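Local coordinates for adenosine monophosphate-protein transferase (Pyrococcus horikoshii, PDB 2D16) that is of uncertain function but probably acts on adenosine or its nucleotides, at residues F27-L32 with F45-N50; T38-I43 with K88-I93. One frame throughout, in Å; residues are numbered along the deposited sequence.

Contact 1: F27-L32 with F45-N50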
ATOM      1  N   PHE A  27      -2.923   6.290 -51.309  1.00 22.61           N
ATOM      2  CA  PHE A  27      -2.872   6.705 -49.915  1.00 21.35           C
ATOM      3  C   PHE A  27      -3.351   5.575 -49.013  1.00 20.40           C
ATOM      4  O   PHE A  27      -2.698   5.204 -48.039  1.00 19.93           O
ATOM      5  CB  PHE A  27      -3.784   7.910 -49.688  1.00 21.89           C
ATOM      6  CG  PHE A  27      -4.024   8.221 -48.235  1.00 23.87           C
ATOM      7  CD1 PHE A  27      -3.102   8.970 -47.505  1.00 24.11           C
ATOM      8  CD2 PHE A  27      -5.161   7.745 -47.588  1.00 21.92           C
ATOM      9  CE1 PHE A  27      -3.309   9.242 -46.151  1.00 25.02           C
ATOM     10  CE2 PHE A  27      -5.378   8.009 -46.234  1.00 22.27           C
ATOM     11  CZ  PHE A  27      -4.452   8.758 -45.514  1.00 23.05           C
ATOM     12  N   THR A  28      -4.513   5.040 -49.359  1.00 20.78           N
ATOM     13  CA  THR A  28      -5.153   3.996 -48.579  1.00 19.82           C
ATOM     14  C   THR A  28      -4.398   2.689 -48.395  1.00 20.51           C
ATOM     15  O   THR A  28      -4.446   2.107 -47.312  1.00 20.87           O
ATOM     16  CB  THR A  28      -6.549   3.719 -49.155  1.00 21.03           C
ATOM     17  OG1 THR A  28      -7.262   4.959 -49.223  1.00 20.83           O
ATOM     18  CG2 THR A  28      -7.321   2.743 -48.275  1.00 22.04           C
ATOM     19  N   VAL A  29      -3.700   2.219 -49.423  1.00 20.99           N
ATOM     20  CA  VAL A  29      -2.968   0.964 -49.278  1.00 20.92           C
ATOM     21  C   VAL A  29      -2.010   1.043 -48.086  1.00 21.07           C
ATOM     22  O   VAL A  29      -1.907   0.101 -47.298  1.00 22.21           O
ATOM     23  CB  VAL A  29      -2.187   0.596 -50.573  1.00 21.89           C
ATOM     24  CG1 VAL A  29      -0.993   1.520 -50.765  1.00 21.31           C
ATOM     25  CG2 VAL A  29      -1.749  -0.865 -50.513  1.00 22.42           C
ATOM     26  N   ASP A  30      -1.339   2.182 -47.938  1.00 21.85           N
ATOM     27  CA  ASP A  30      -0.404   2.393 -46.837  1.00 22.41           C
ATOM     28  C   ASP A  30      -1.115   2.740 -45.529  1.00 21.04           C
ATOM     29  O   ASP A  30      -0.798   2.196 -44.473  1.00 22.25           O
ATOM     30  CB  ASP A  30       0.567   3.536 -47.165  1.00 23.16           C
ATOM     31  CG  ASP A  30       1.735   3.101 -48.037  1.00 24.45           C
ATOM     32  OD1 ASP A  30       1.749   1.950 -48.526  1.00 23.68           O
ATOM     33  OD2 ASP A  30       2.650   3.932 -48.231  1.00 25.40           O
ATOM     34  N   ASP A  31      -2.074   3.657 -45.601  1.00 20.74           N
ATOM     35  CA  ASP A  31      -2.782   4.094 -44.405  1.00 20.49           C
ATOM     36  C   ASP A  31      -3.607   2.996 -43.740  1.00 20.40           C
ATOM     37  O   ASP A  31      -3.671   2.915 -42.511  1.00 21.05           O
ATOM     38  CB  ASP A  31      -3.674   5.290 -44.733  1.00 20.75           C
ATOM     39  CG  ASP A  31      -3.989   6.121 -43.510  1.00 22.83           C
ATOM     40  OD1 ASP A  31      -3.048   6.723 -42.951  1.00 22.85           O
ATOM     41  OD2 ASP A  31      -5.168   6.172 -43.102  1.00 22.17           O
ATOM     42  N   LEU A  32      -4.241   2.150 -44.544  1.00 20.89           N
ATOM     43  CA  LEU A  32      -5.038   1.062 -43.988  1.00 21.37           C
ATOM     44  C   LEU A  32      -4.091   0.026 -43.378  1.00 21.31           C
ATOM     45  O   LEU A  32      -4.417  -0.617 -42.376  1.00 20.89           O
ATOM     46  CB  LEU A  32      -5.911   0.438 -45.080  1.00 22.49           C
ATOM     47  CG  LEU A  32      -6.913  -0.650 -44.683  1.00 25.07           C
ATOM     48  CD1 LEU A  32      -7.726  -0.217 -43.464  1.00 23.80           C
ATOM     49  CD2 LEU A  32      -7.824  -0.937 -45.877  1.00 25.55           C
ATOM     50  N   PHE A  45       0.590  -9.432 -42.008  1.00 22.79           N
ATOM     51  CA  PHE A  45      -0.309  -9.346 -43.141  1.00 22.06           C
ATOM     52  C   PHE A  45       0.266  -8.733 -44.401  1.00 22.49           C
ATOM     53  O   PHE A  45       1.360  -8.161 -44.417  1.00 23.10           O
ATOM     54  CB  PHE A  45      -1.521  -8.509 -42.732  1.00 22.27           C
ATOM     55  CG  PHE A  45      -1.194  -7.053 -42.517  1.00 22.71           C
ATOM     56  CD1 PHE A  45      -1.324  -6.134 -43.557  1.00 22.77           C
ATOM     57  CD2 PHE A  45      -0.697  -6.612 -41.293  1.00 23.45           C
ATOM     58  CE1 PHE A  45      -0.963  -4.800 -43.384  1.00 23.60           C
ATOM     59  CE2 PHE A  45      -0.331  -5.273 -41.108  1.00 23.58           C
ATOM     60  CZ  PHE A  45      -0.463  -4.368 -42.156  1.00 23.55           C
ATOM     61  N   GLY A  46      -0.528  -8.856 -45.456  1.00 21.44           N
ATOM     62  CA  GLY A  46      -0.202  -8.284 -46.741  1.00 20.06           C
ATOM     63  C   GLY A  46      -1.486  -7.615 -47.201  1.00 21.31           C
ATOM     64  O   GLY A  46      -2.575  -8.146 -46.973  1.00 19.70           O
ATOM     65  N   ILE A  47      -1.376  -6.434 -47.799  1.00 19.96           N
ATOM     66  CA  ILE A  47      -2.550  -5.744 -48.315  1.00 20.53           C
ATOM     67  C   ILE A  47      -2.209  -5.185 -49.692  1.00 20.63           C
ATOM     68  O   ILE A  47      -1.121  -4.640 -49.905  1.00 20.50           O
ATOM     69  CB  ILE A  47      -3.027  -4.591 -47.379  1.00 19.72           C
ATOM     70  CG1 ILE A  47      -4.264  -3.913 -47.985  1.00 19.85           C
ATOM     71  CG2 ILE A  47      -1.917  -3.568 -47.163  1.00 19.66           C
ATOM     72  CD1 ILE A  47      -4.863  -2.817 -47.112  1.00 20.23           C
ATOM     73  N   ALA A  48      -3.126  -5.366 -50.633  1.00 19.58           N
ATOM     74  CA  ALA A  48      -2.945  -4.876 -51.991  1.00 19.66           C
ATOM     75  C   ALA A  48      -4.222  -4.155 -52.397  1.00 20.40           C
ATOM     76  O   ALA A  48      -5.317  -4.535 -51.984  1.00 20.36           O
ATOM     77  CB  ALA A  48      -2.664  -6.033 -52.936  1.00 19.48           C
ATOM     78  N   MET A  49      -4.081  -3.108 -53.199  1.00 18.91           N
ATOM     79  CA  MET A  49      -5.233  -2.335 -53.630  1.00 20.15           C
ATOM     80  C   MET A  49      -5.013  -1.861 -55.055  1.00 21.11           C
ATOM     81  O   MET A  49      -3.921  -1.405 -55.407  1.00 22.19           O
ATOM     82  CB  MET A  49      -5.430  -1.147 -52.691  1.00 19.76           C
ATOM     83  CG  MET A  49      -6.733  -0.401 -52.890  1.00 19.46           C
ATOM     84  SD  MET A  49      -7.031   0.701 -51.497  1.00 20.87           S
ATOM     85  CE  MET A  49      -8.620   1.437 -51.986  1.00 21.03           C
ATOM     86  N   ASN A  50      -6.055  -1.970 -55.871  1.00 20.61           N
ATOM     87  CA  ASN A  50      -5.967  -1.590 -57.274  1.00 21.42           C
ATOM     88  C   ASN A  50      -6.241  -0.127 -57.571  1.00 22.47           C
ATOM     89  O   ASN A  50      -7.225   0.446 -57.106  1.00 21.80           O
ATOM     90  CB  ASN A  50      -6.910  -2.460 -58.111  1.00 21.42           C
ATOM     91  CG  ASN A  50      -6.612  -3.935 -57.967  1.00 22.64           C
ATOM     92  OD1 ASN A  50      -5.455  -4.330 -57.839  1.00 22.56           O
ATOM     93  ND2 ASN A  50      -7.656  -4.761 -57.993  1.00 21.19           N
TER
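Segment 27-32 of helix 25-39 runs nearly antiparallel to segment 45-50 of strand 44-51 (161°), the axes approaching to 8.2 Å, with Val29 set opposite Met49. Val29 brings the methyl CG2, anti to the backbone N, onto the strand backbone, 3.9 Å from Ile47 O, while its CB stands 4.2 Å from Met49 CB. In return, Ile47 CG2 reaches the helix main chain, 3.7 Å from Val29 O.

To one end of this centre, the side chains of Leu32 and Ile47 cross at about a right angle. Ile47 CD1 touches both the branch point and one methyl of the leucine, its nearest approach being 3.7 Å to Leu32 CD2. To the other end, Met49 stretches along an extended chain, with CG anti to the backbone N (chi1 -170°), and lays its sulfur beside the methyl side of Thr28, SD to CG2 being 3.8 Å. An alanine in place of Met49 would probably open a gap beside Thr28 CB and CG2 and beside Phe83 of the neighbouring strand 82-88, although the CB packing against Val29 would stay. Thr28 OG1 takes no part in this apolar meeting, since it bonds back to the carbonyls of Phe24 and Asn23 before the helix.

This is a helix-on-sheet core layer, in which the polar group of Thr28 is satisfied by its own chain and the join across the segments rests on contacts of aliphatic groups and a thioether, some against carbonyl oxygens. With no polar pairing between the segments, their register probably depends on shape.

Contact 2: T38-I43 with K88-I93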
ATOM      1  N   THR A  38      -2.604  -1.446 -35.603  1.00 20.32           N
ATOM      2  CA  THR A  38      -3.145  -1.031 -34.311  1.00 19.23           C
ATOM      3  C   THR A  38      -4.243  -1.955 -33.779  1.00 19.87           C
ATOM      4  O   THR A  38      -4.613  -1.867 -32.607  1.00 20.48           O
ATOM      5  CB  THR A  38      -3.743   0.400 -34.369  1.00 20.39           C
ATOM      6  OG1 THR A  38      -4.998   0.368 -35.062  1.00 20.29           O
ATOM      7  CG2 THR A  38      -2.792   1.349 -35.086  1.00 19.23           C
ATOM      8  N   ALA A  39      -4.751  -2.838 -34.630  1.00 19.96           N
ATOM      9  CA  ALA A  39      -5.835  -3.738 -34.231  1.00 20.74           C
ATOM     10  C   ALA A  39      -5.426  -4.875 -33.298  1.00 22.05           C
ATOM     11  O   ALA A  39      -6.094  -5.121 -32.295  1.00 21.47           O
ATOM     12  CB  ALA A  39      -6.518  -4.303 -35.468  1.00 19.83           C
ATOM     13  N   VAL A  40      -4.338  -5.566 -33.628  1.00 22.61           N
ATOM     14  CA  VAL A  40      -3.863  -6.689 -32.813  1.00 22.31           C
ATOM     15  C   VAL A  40      -2.337  -6.736 -32.801  1.00 22.57           C
ATOM     16  O   VAL A  40      -1.706  -6.758 -33.853  1.00 23.14           O
ATOM     17  CB  VAL A  40      -4.376  -8.051 -33.366  1.00 23.45           C
ATOM     18  CG1 VAL A  40      -3.820  -9.203 -32.528  1.00 23.61           C
ATOM     19  CG2 VAL A  40      -5.903  -8.086 -33.363  1.00 23.76           C
ATOM     20  N   PRO A  41      -1.726  -6.750 -31.606  1.00 22.43           N
ATOM     21  CA  PRO A  41      -0.262  -6.800 -31.547  1.00 24.16           C
ATOM     22  C   PRO A  41       0.241  -8.087 -32.189  1.00 23.30           C
ATOM     23  O   PRO A  41      -0.304  -9.161 -31.933  1.00 23.04           O
ATOM     24  CB  PRO A  41       0.026  -6.766 -30.047  1.00 25.34           C
ATOM     25  CG  PRO A  41      -1.157  -6.020 -29.486  1.00 24.68           C
ATOM     26  CD  PRO A  41      -2.302  -6.620 -30.258  1.00 23.42           C
ATOM     27  N   GLY A  42       1.271  -7.978 -33.023  1.00 23.69           N
ATOM     28  CA  GLY A  42       1.828  -9.158 -33.665  1.00 24.47           C
ATOM     29  C   GLY A  42       1.167  -9.581 -34.964  1.00 24.14           C
ATOM     30  O   GLY A  42       1.585 -10.556 -35.586  1.00 24.37           O
ATOM     31  N   ILE A  43       0.127  -8.864 -35.376  1.00 23.18           N
ATOM     32  CA  ILE A  43      -0.562  -9.196 -36.614  1.00 22.73           C
ATOM     33  C   ILE A  43       0.433  -9.172 -37.779  1.00 23.57           C
ATOM     34  O   ILE A  43       1.276  -8.280 -37.868  1.00 23.85           O
ATOM     35  CB  ILE A  43      -1.725  -8.187 -36.883  1.00 22.39           C
ATOM     36  CG1 ILE A  43      -2.537  -8.617 -38.106  1.00 21.25           C
ATOM     37  CG2 ILE A  43      -1.166  -6.785 -37.070  1.00 21.22           C
ATOM     38  CD1 ILE A  43      -3.812  -7.802 -38.308  1.00 23.94           C
ATOM     39  N   LYS A  88      -2.532 -13.177 -40.632  1.00 24.05           N
ATOM     40  CA  LYS A  88      -2.414 -14.260 -39.671  1.00 23.77           C
ATOM     41  C   LYS A  88      -2.103 -13.612 -38.322  1.00 23.53           C
ATOM     42  O   LYS A  88      -1.751 -12.430 -38.263  1.00 23.53           O
ATOM     43  CB  LYS A  88      -1.310 -15.243 -40.081  1.00 25.37           C
ATOM     44  CG  LYS A  88       0.076 -14.643 -40.210  1.00 27.10           C
ATOM     45  CD  LYS A  88       1.075 -15.722 -40.629  1.00 30.77           C
ATOM     46  CE  LYS A  88       2.493 -15.175 -40.717  1.00 33.03           C
ATOM     47  NZ  LYS A  88       3.469 -16.245 -41.087  1.00 34.86           N
ATOM     48  N   ASN A  89      -2.247 -14.379 -37.244  1.00 23.39           N
ATOM     49  CA  ASN A  89      -2.009 -13.884 -35.890  1.00 24.16           C
ATOM     50  C   ASN A  89      -3.070 -12.855 -35.498  1.00 24.14           C
ATOM     51  O   ASN A  89      -2.856 -12.017 -34.619  1.00 24.17           O
ATOM     52  CB  ASN A  89      -0.609 -13.269 -35.767  1.00 26.97           C
ATOM     53  CG  ASN A  89       0.494 -14.265 -36.075  1.00 29.99           C
ATOM     54  OD1 ASN A  89       0.316 -15.471 -35.914  1.00 31.34           O
ATOM     55  ND2 ASN A  89       1.643 -13.762 -36.505  1.00 29.90           N
ATOM     56  N   ALA A  90      -4.217 -12.938 -36.161  1.00 22.92           N
ATOM     57  CA  ALA A  90      -5.346 -12.048 -35.909  1.00 21.84           C
ATOM     58  C   ALA A  90      -6.536 -12.640 -36.649  1.00 21.03           C
ATOM     59  O   ALA A  90      -6.362 -13.349 -37.638  1.00 21.83           O
ATOM     60  CB  ALA A  90      -5.049 -10.640 -36.426  1.00 22.59           C
ATOM     61  N   TYR A  91      -7.739 -12.350 -36.162  1.00 20.63           N
ATOM     62  CA  TYR A  91      -8.965 -12.858 -36.764  1.00 20.78           C
ATOM     63  C   TYR A  91      -9.820 -11.694 -37.249  1.00 19.71           C
ATOM     64  O   TYR A  91      -9.678 -10.575 -36.763  1.00 19.03           O
ATOM     65  CB  TYR A  91      -9.759 -13.660 -35.735  1.00 21.83           C
ATOM     66  CG  TYR A  91      -9.018 -14.848 -35.163  1.00 26.93           C
ATOM     67  CD1 TYR A  91      -8.670 -15.931 -35.970  1.00 28.76           C
ATOM     68  CD2 TYR A  91      -8.680 -14.898 -33.809  1.00 29.24           C
ATOM     69  CE1 TYR A  91      -8.006 -17.039 -35.444  1.00 31.24           C
ATOM     70  CE2 TYR A  91      -8.016 -16.004 -33.272  1.00 31.94           C
ATOM     71  CZ  TYR A  91      -7.685 -17.069 -34.098  1.00 33.09           C
ATOM     72  OH  TYR A  91      -7.045 -18.174 -33.578  1.00 33.94           O
ATOM     73  N   PRO A  92     -10.726 -11.950 -38.208  1.00 19.77           N
ATOM     74  CA  PRO A  92     -11.588 -10.879 -38.723  1.00 19.32           C
ATOM     75  C   PRO A  92     -12.324 -10.129 -37.615  1.00 19.66           C
ATOM     76  O   PRO A  92     -12.465  -8.909 -37.674  1.00 18.06           O
ATOM     77  CB  PRO A  92     -12.536 -11.624 -39.660  1.00 19.49           C
ATOM     78  CG  PRO A  92     -11.654 -12.727 -40.206  1.00 20.84           C
ATOM     79  CD  PRO A  92     -10.941 -13.206 -38.953  1.00 19.70           C
ATOM     80  N   ILE A  93     -12.782 -10.852 -36.595  1.00 18.16           N
ATOM     81  CA  ILE A  93     -13.512 -10.217 -35.506  1.00 17.87           C
ATOM     82  C   ILE A  93     -12.663  -9.191 -34.746  1.00 17.64           C
ATOM     83  O   ILE A  93     -13.199  -8.306 -34.086  1.00 16.84           O
ATOM     84  CB  ILE A  93     -14.083 -11.275 -34.516  1.00 18.49           C
ATOM     85  CG1 ILE A  93     -15.161 -10.626 -33.640  1.00 20.03           C
ATOM     86  CG2 ILE A  93     -12.964 -11.861 -33.663  1.00 19.36           C
ATOM     87  CD1 ILE A  93     -15.940 -11.608 -32.777  1.00 22.51           C
TER
HETATM   88  O   HOH W   1      -0.632 -11.793 -32.794  1.00 29.56           O
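Ala90 presents its single methyl to two branched side chains, Val40 and Ile43, which stand at the two ends of a type II turn. The isoleucine makes the closer approach: chi1 (-174°) puts CG1 anti to the backbone N and chi2 carries CD1 on in an extended chain, so that Ile43 CG1 and CD1 each lie 3.6 Å from Ala90 CB. Val40 comes from the start of the turn, placing CB at 4.1 Å from Ala90 CB. Its branches divide the work, CG2 also meeting the alanine methyl while CG1 lies against Asn89 O at 3.6 Å.

Toward Asn89 and Gly42 the contact turns polar. Asn89, whose backbone takes up a left-handed conformation (phi 68°), carries its CG beside its own backbone N and directs the amide ND2 at Gly42 O, making a weak bond of 3.3 Å. Asn89 CB also lies close to that carbonyl. A water donates to both Pro41 O and Asn89 O, bridging the two main chains. Within the turn, Ile43 N bonds Val40 O at 3.2 Å. Gly42 occupies its third position with a positive phi, where a side chain would collide with the carbonyl O of Pro41; its own N binds a glycerol, probably from the crystallisation liquor.

The contact thus pairs two connections of opposite sense: 38-43 leads from helix 25-39 into strand 44-51, whereas 88-93 leads from strand 82-88 into helix 92-100. Ala39 and Ile43 both pack on Val95 of that last helix, and Lys88 is joined by backbone hydrogen bonding to Lys44 where the two neighbouring strands meet.

How the contacts relate
Contact 1 uses the early turns of helix 25-39, against strand 44-51; contact 2 is made by the turn just after the end of the same helix, and the centres of the two contacts lie 16 Å apart. Because 38-43 leads directly into 45-50, the chain leaves contact 2 through Lys44 and runs back along the helix as strand 44-51, making contact 1. The settings differ: contact 1 is wholly buried, whereas contact 2 has a polar end with exposed residues, and it is there, beside Gly42, that the glycerol is bound. Whether that site has any bearing on substrate binding remains open.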